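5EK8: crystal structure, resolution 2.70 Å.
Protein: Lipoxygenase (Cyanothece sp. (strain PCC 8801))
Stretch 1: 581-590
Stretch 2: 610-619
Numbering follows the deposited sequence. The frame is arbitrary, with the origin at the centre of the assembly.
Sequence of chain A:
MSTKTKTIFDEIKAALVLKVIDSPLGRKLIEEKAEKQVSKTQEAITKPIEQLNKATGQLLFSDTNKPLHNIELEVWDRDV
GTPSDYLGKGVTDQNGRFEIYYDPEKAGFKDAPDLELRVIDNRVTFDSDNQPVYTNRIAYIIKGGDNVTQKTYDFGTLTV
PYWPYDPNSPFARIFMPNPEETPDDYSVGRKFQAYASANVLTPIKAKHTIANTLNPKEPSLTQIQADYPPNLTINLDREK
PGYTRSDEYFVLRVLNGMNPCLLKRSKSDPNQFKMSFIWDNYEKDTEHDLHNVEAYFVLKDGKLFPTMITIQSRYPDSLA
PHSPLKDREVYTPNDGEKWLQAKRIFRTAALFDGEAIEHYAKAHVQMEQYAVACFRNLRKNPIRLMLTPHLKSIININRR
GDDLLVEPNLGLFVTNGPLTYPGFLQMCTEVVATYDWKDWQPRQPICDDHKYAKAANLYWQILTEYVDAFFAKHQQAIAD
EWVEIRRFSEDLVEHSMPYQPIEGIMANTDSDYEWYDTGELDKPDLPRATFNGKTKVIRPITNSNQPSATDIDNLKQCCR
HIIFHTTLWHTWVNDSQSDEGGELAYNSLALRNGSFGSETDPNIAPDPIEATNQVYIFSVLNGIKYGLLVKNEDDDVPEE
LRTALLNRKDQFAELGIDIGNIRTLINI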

ATOM      1  N   GLY A 581      -8.326  -9.375 -14.392  1.00 38.62           N
ATOM      2  CA  GLY A 581      -9.191  -8.358 -14.959  1.00 42.04           C
ATOM      3  C   GLY A 581      -8.721  -7.701 -16.240  1.00 45.35           C
ATOM      4  O   GLY A 581      -9.296  -6.698 -16.661  1.00 44.57           O
ATOM      5  N   GLY A 582      -7.686  -8.261 -16.860  1.00 47.58           N
ATOM      6  CA  GLY A 582      -7.168  -7.728 -18.109  1.00 45.19           C
ATOM      7  C   GLY A 582      -8.091  -7.950 -19.294  1.00 45.74           C
ATOM      8  O   GLY A 582      -8.063  -7.193 -20.262  1.00 47.65           O
ATOM      9  N   GLU A 583      -8.918  -8.990 -19.214  1.00 48.04           N
ATOM     10  CA  GLU A 583      -9.848  -9.323 -20.289  1.00 49.40           C
ATOM     11  C   GLU A 583     -11.296  -9.010 -19.907  1.00 51.24           C
ATOM     12  O   GLU A 583     -11.868  -9.638 -19.014  1.00 47.82           O
ATOM     13  CB  GLU A 583      -9.715 -10.796 -20.669  1.00 50.29           C
ATOM     14  CG  GLU A 583     -10.719 -11.254 -21.709  1.00 52.95           C
ATOM     15  CD  GLU A 583     -10.607 -12.735 -22.019  1.00 52.57           C
ATOM     16  OE1 GLU A 583     -10.215 -13.504 -21.111  1.00 44.43           O
ATOM     17  OE2 GLU A 583     -10.901 -13.124 -23.173  1.00 54.97           O
ATOM     18  N   LEU A 584     -11.874  -8.045 -20.615  1.00 51.90           N
ATOM     19  CA  LEU A 584     -13.199  -7.505 -20.321  1.00 49.13           C
ATOM     20  C   LEU A 584     -14.312  -8.546 -20.348  1.00 52.40           C
ATOM     21  O   LEU A 584     -15.216  -8.523 -19.508  1.00 54.47           O
ATOM     22  CB  LEU A 584     -13.527  -6.387 -21.310  1.00 48.58           C
ATOM     23  CG  LEU A 584     -12.520  -5.236 -21.329  1.00 47.79           C
ATOM     24  CD1 LEU A 584     -12.516  -4.528 -22.678  1.00 48.41           C
ATOM     25  CD2 LEU A 584     -12.832  -4.256 -20.209  1.00 43.97           C
ATOM     26  N   ALA A 585     -14.252  -9.460 -21.310  1.00 49.92           N
ATOM     27  CA  ALA A 585     -15.294 -10.472 -21.435  1.00 49.09           C
ATOM     28  C   ALA A 585     -15.326 -11.400 -20.219  1.00 48.67           C
ATOM     29  O   ALA A 585     -16.357 -11.992 -19.889  1.00 44.94           O
ATOM     30  CB  ALA A 585     -15.094 -11.275 -22.707  1.00 40.00           C
ATOM     31  N   TYR A 586     -14.182 -11.514 -19.556  1.00 46.65           N
ATOM     32  CA  TYR A 586     -13.999 -12.480 -18.482  1.00 43.02           C
ATOM     33  C   TYR A 586     -14.243 -11.865 -17.108  1.00 40.66           C
ATOM     34  O   TYR A 586     -14.697 -12.543 -16.180  1.00 36.68           O
ATOM     35  CB  TYR A 586     -12.589 -13.064 -18.561  1.00 30.82           C
ATOM     36  CG  TYR A 586     -12.208 -13.959 -17.409  1.00 39.74           C
ATOM     37  CD1 TYR A 586     -12.722 -15.244 -17.298  1.00 43.72           C
ATOM     38  CD2 TYR A 586     -11.321 -13.524 -16.433  1.00 37.84           C
ATOM     39  CE1 TYR A 586     -12.369 -16.067 -16.240  1.00 44.64           C
ATOM     40  CE2 TYR A 586     -10.958 -14.338 -15.377  1.00 40.57           C
ATOM     41  CZ  TYR A 586     -11.481 -15.610 -15.285  1.00 43.35           C
ATOM     42  OH  TYR A 586     -11.126 -16.418 -14.227  1.00 46.78           O
ATOM     43  N   ASN A 587     -13.953 -10.576 -16.986  1.00 40.53           N
ATOM     44  CA  ASN A 587     -14.060  -9.914 -15.699  1.00 42.12           C
ATOM     45  C   ASN A 587     -14.122  -8.395 -15.780  1.00 45.46           C
ATOM     46  O   ASN A 587     -13.625  -7.789 -16.725  1.00 47.15           O
ATOM     47  CB  ASN A 587     -12.888 -10.324 -14.813  1.00 40.16           C
ATOM     48  CG  ASN A 587     -13.306 -10.554 -13.376  1.00 44.09           C
ATOM     49  OD1 ASN A 587     -14.393 -10.147 -12.971  1.00 47.22           O
ATOM     50  ND2 ASN A 587     -12.446 -11.208 -12.597  1.00 41.32           N
ATOM     51  N   SER A 588     -14.757  -7.794 -14.780  1.00 43.28           N
ATOM     52  CA  SER A 588     -14.796  -6.345 -14.636  1.00 41.49           C
ATOM     53  C   SER A 588     -15.130  -5.982 -13.189  1.00 45.37           C
ATOM     54  O   SER A 588     -15.394  -6.861 -12.363  1.00 44.04           O
ATOM     55  CB  SER A 588     -15.811  -5.727 -15.597  1.00 38.37           C
ATOM     56  OG  SER A 588     -17.069  -6.360 -15.479  1.00 39.90           O
ATOM     57  N   LEU A 589     -15.112  -4.692 -12.878  1.00 46.66           N
ATOM     58  CA  LEU A 589     -15.403  -4.248 -11.520  1.00 43.14           C
ATOM     59  C   LEU A 589     -16.904  -4.155 -11.285  1.00 41.86           C
ATOM     60  O   LEU A 589     -17.349  -3.963 -10.150  1.00 49.97           O
ATOM     61  CB  LEU A 589     -14.732  -2.903 -11.241  1.00 44.94           C
ATOM     62  CG  LEU A 589     -13.202  -2.948 -11.190  1.00 41.83           C
ATOM     63  CD1 LEU A 589     -12.613  -1.544 -11.135  1.00 41.49           C
ATOM     64  CD2 LEU A 589     -12.741  -3.761  -9.997  1.00 40.29           C
ATOM     65  N   ALA A 590     -17.679  -4.315 -12.356  1.00 33.57           N
ATOM     66  CA  ALA A 590     -19.137  -4.280 -12.280  1.00 34.37           C
ATOM     67  C   ALA A 590     -19.786  -4.723 -13.586  1.00 39.84           C
ATOM     68  O   ALA A 590     -19.119  -4.844 -14.613  1.00 45.07           O
ATOM     69  CB  ALA A 590     -19.616  -2.880 -11.910  1.00 34.63           C
ATOM     70  N   GLU A 610     -15.357   3.122 -19.629  1.00 47.49           N
ATOM     71  CA  GLU A 610     -15.083   2.327 -18.438  1.00 51.81           C
ATOM     72  C   GLU A 610     -14.207   1.126 -18.770  1.00 53.84           C
ATOM     73  O   GLU A 610     -13.319   0.762 -17.999  1.00 52.86           O
ATOM     74  CB  GLU A 610     -16.379   1.849 -17.787  1.00 56.98           C
ATOM     75  CG  GLU A 610     -17.102   2.907 -16.976  1.00 65.15           C
ATOM     76  CD  GLU A 610     -18.250   2.330 -16.168  1.00 68.45           C
ATOM     77  OE1 GLU A 610     -18.665   2.974 -15.182  1.00 67.81           O
ATOM     78  OE2 GLU A 610     -18.733   1.233 -16.524  1.00 69.48           O
ATOM     79  N   ALA A 611     -14.468   0.512 -19.922  1.00 53.02           N
ATOM     80  CA  ALA A 611     -13.726  -0.669 -20.357  1.00 48.94           C
ATOM     81  C   ALA A 611     -12.256  -0.344 -20.610  1.00 44.66           C
ATOM     82  O   ALA A 611     -11.336  -0.982 -20.057  1.00 42.67           O
ATOM     83  CB  ALA A 611     -14.358  -1.249 -21.607  1.00 49.42           C
ATOM     84  N   THR A 612     -12.043   0.661 -21.451  1.00 39.89           N
ATOM     85  CA  THR A 612     -10.691   1.057 -21.789  1.00 43.21           C
ATOM     86  C   THR A 612      -9.949   1.516 -20.542  1.00 44.37           C
ATOM     87  O   THR A 612      -8.780   1.186 -20.372  1.00 45.37           O
ATOM     88  CB  THR A 612     -10.655   2.163 -22.869  1.00 43.86           C
ATOM     89  OG1 THR A 612      -9.292   2.513 -23.148  1.00 45.37           O
ATOM     90  CG2 THR A 612     -11.419   3.402 -22.438  1.00 34.72           C
ATOM     91  N   ASN A 613     -10.626   2.241 -19.653  1.00 46.49           N
ATOM     92  CA  ASN A 613      -9.963   2.669 -18.426  1.00 44.49           C
ATOM     93  C   ASN A 613      -9.616   1.489 -17.521  1.00 40.41           C
ATOM     94  O   ASN A 613      -8.560   1.481 -16.885  1.00 39.32           O
ATOM     95  CB  ASN A 613     -10.823   3.685 -17.679  1.00 51.14           C
ATOM     96  CG  ASN A 613     -10.705   5.076 -18.264  1.00 57.08           C
ATOM     97  OD1 ASN A 613      -9.816   5.845 -17.893  1.00 57.13           O
ATOM     98  ND2 ASN A 613     -11.587   5.400 -19.202  1.00 61.08           N
ATOM     99  N   GLN A 614     -10.499   0.494 -17.475  1.00 38.46           N
ATOM    100  CA  GLN A 614     -10.238  -0.742 -16.738  1.00 40.43           C
ATOM    101  C   GLN A 614      -8.932  -1.381 -17.190  1.00 45.60           C
ATOM    102  O   GLN A 614      -7.980  -1.532 -16.401  1.00 47.78           O
ATOM    103  CB  GLN A 614     -11.387  -1.739 -16.921  1.00 36.36           C
ATOM    104  CG  GLN A 614     -11.116  -3.123 -16.327  1.00 34.14           C
ATOM    105  CD  GLN A 614     -12.229  -4.120 -16.630  1.00 37.10           C
ATOM    106  OE1 GLN A 614     -13.348  -3.734 -16.967  1.00 43.93           O
ATOM    107  NE2 GLN A 614     -11.922  -5.411 -16.515  1.00 31.69           N
ATOM    108  N   VAL A 615      -8.886  -1.740 -18.473  1.00 48.93           N
ATOM    109  CA  VAL A 615      -7.708  -2.408 -19.018  1.00 48.85           C
ATOM    110  C   VAL A 615      -6.452  -1.542 -18.872  1.00 47.68           C
ATOM    111  O   VAL A 615      -5.379  -2.032 -18.497  1.00 50.76           O
ATOM    112  CB  VAL A 615      -7.910  -2.778 -20.494  1.00 49.92           C
ATOM    113  CG1 VAL A 615      -6.725  -3.593 -21.003  1.00 46.08           C
ATOM    114  CG2 VAL A 615      -9.212  -3.551 -20.661  1.00 49.96           C
ATOM    115  N   TYR A 616      -6.601  -0.251 -19.148  1.00 42.59           N
ATOM    116  CA  TYR A 616      -5.499   0.696 -19.026  1.00 46.80           C
ATOM    117  C   TYR A 616      -4.886   0.684 -17.632  1.00 50.13           C
ATOM    118  O   TYR A 616      -3.683   0.467 -17.477  1.00 54.75           O
ATOM    119  CB  TYR A 616      -5.968   2.110 -19.371  1.00 50.16           C
ATOM    120  CG  TYR A 616      -4.941   3.184 -19.100  1.00 53.66           C
ATOM    121  CD1 TYR A 616      -3.840   3.342 -19.927  1.00 54.86           C
ATOM    122  CD2 TYR A 616      -5.079   4.049 -18.018  1.00 55.29           C
ATOM    123  CE1 TYR A 616      -2.903   4.321 -19.681  1.00 57.46           C
ATOM    124  CE2 TYR A 616      -4.147   5.037 -17.768  1.00 53.84           C
ATOM    125  CZ  TYR A 616      -3.059   5.166 -18.602  1.00 56.99           C
ATOM    126  OH  TYR A 616      -2.119   6.141 -18.367  1.00 58.42           O
ATOM    127  N   ILE A 617      -5.721   0.907 -16.622  1.00 50.51           N
ATOM    128  CA  ILE A 617      -5.250   0.981 -15.248  1.00 49.59           C
ATOM    129  C   ILE A 617      -4.626  -0.332 -14.801  1.00 49.34           C
ATOM    130  O   ILE A 617      -3.566  -0.323 -14.178  1.00 51.62           O
ATOM    131  CB  ILE A 617      -6.387   1.363 -14.274  1.00 50.46           C
ATOM    132  CG1 ILE A 617      -6.790   2.821 -14.478  1.00 51.33           C
ATOM    133  CG2 ILE A 617      -5.948   1.170 -12.828  1.00 44.57           C
ATOM    134  CD1 ILE A 617      -5.665   3.794 -14.205  1.00 51.33           C
ATOM    135  N   PHE A 618      -5.262  -1.459 -15.113  1.00 48.94           N
ATOM    136  CA  PHE A 618      -4.694  -2.737 -14.680  1.00 51.41           C
ATOM    137  C   PHE A 618      -3.313  -2.963 -15.298  1.00 61.35           C
ATOM    138  O   PHE A 618      -2.346  -3.317 -14.599  1.00 65.01           O
ATOM    139  CB  PHE A 618      -5.627  -3.894 -15.030  1.00 47.36           C
ATOM    140  CG  PHE A 618      -6.851  -3.958 -14.176  1.00 46.46           C
ATOM    141  CD1 PHE A 618      -6.868  -3.372 -12.922  1.00 49.08           C
ATOM    142  CD2 PHE A 618      -7.987  -4.604 -14.622  1.00 48.98           C
ATOM    143  CE1 PHE A 618      -7.998  -3.423 -12.129  1.00 46.91           C
ATOM    144  CE2 PHE A 618      -9.123  -4.664 -13.831  1.00 49.18           C
ATOM    145  CZ  PHE A 618      -9.129  -4.071 -12.584  1.00 45.72           C
ATOM    146  N   SER A 619      -3.226  -2.728 -16.606  1.00 62.87           N
ATOM    147  CA  SER A 619      -1.988  -2.919 -17.358  1.00 60.48           C
ATOM    148  C   SER A 619      -0.870  -1.993 -16.883  1.00 66.77           C
ATOM    149  O   SER A 619       0.300  -2.381 -16.847  1.00 73.23           O
ATOM    150  CB  SER A 619      -2.248  -2.700 -18.844  1.00 52.88           C
ATOM    151  OG  SER A 619      -3.418  -3.391 -19.248  1.00 49.31           O
TER

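The apolar centre of this contact is one leucine resting on a helix. The CA-to-CB bond of Leu584 points sideways to the helix, but its m,t rotamer brings the tip nearer, and CD2 settles between two side chains one turn apart: it lies 3.7 Å from CB of Ala611 and 3.7 Å from CG2 of Val615. The same CD2 of Leu584 also lies 3.6 Å from the backbone O of Ala611, so the methyl packs on main chain as well as on side chain.

Beside this patch the chain runs close to the helix as two glycines. The CA atoms of Gly582 and Val615 are 5.4 Å apart, and the O of Gly582 packs 3.8 Å from CG2 of Val615. At Gly581 the lack of a side chain matters: an ideal CB there would point toward the helix and fall 2.6 Å from CE2 of Phe618, a clash. At Gly582 the same atom would point away and meet nothing of the helix, so this contact does not explain that glycine. Phe618 presents its ring edge to the O of Gly581, with CD2 at 3.2 Å, while its CZ touches CG of Leu589 more loosely at 4.4 Å.

The polar part belongs to Gln614, whose CA-to-CB bond points toward the other stretch and whose chi1 and chi2 are both t. Its NE2 donates two hydrogen bonds to backbone carbonyls, 2.9 Å to O of Gly581 and 2.9 Å to O of Asn587, with the second nearer to linear (163° against 148°). One amide thus ties together two backbone carbonyls six residues apart in the first stretch, using both of its hydrogens. OE1 of Gln614 has carbon neighbours across the contact, CD2 of Leu584 at 3.3 Å and CB of Ser588 at 3.5 Å. The hydroxyl of Ser588 is engaged within its own stretch, OG donating to O of Ala590 at 2.7 Å.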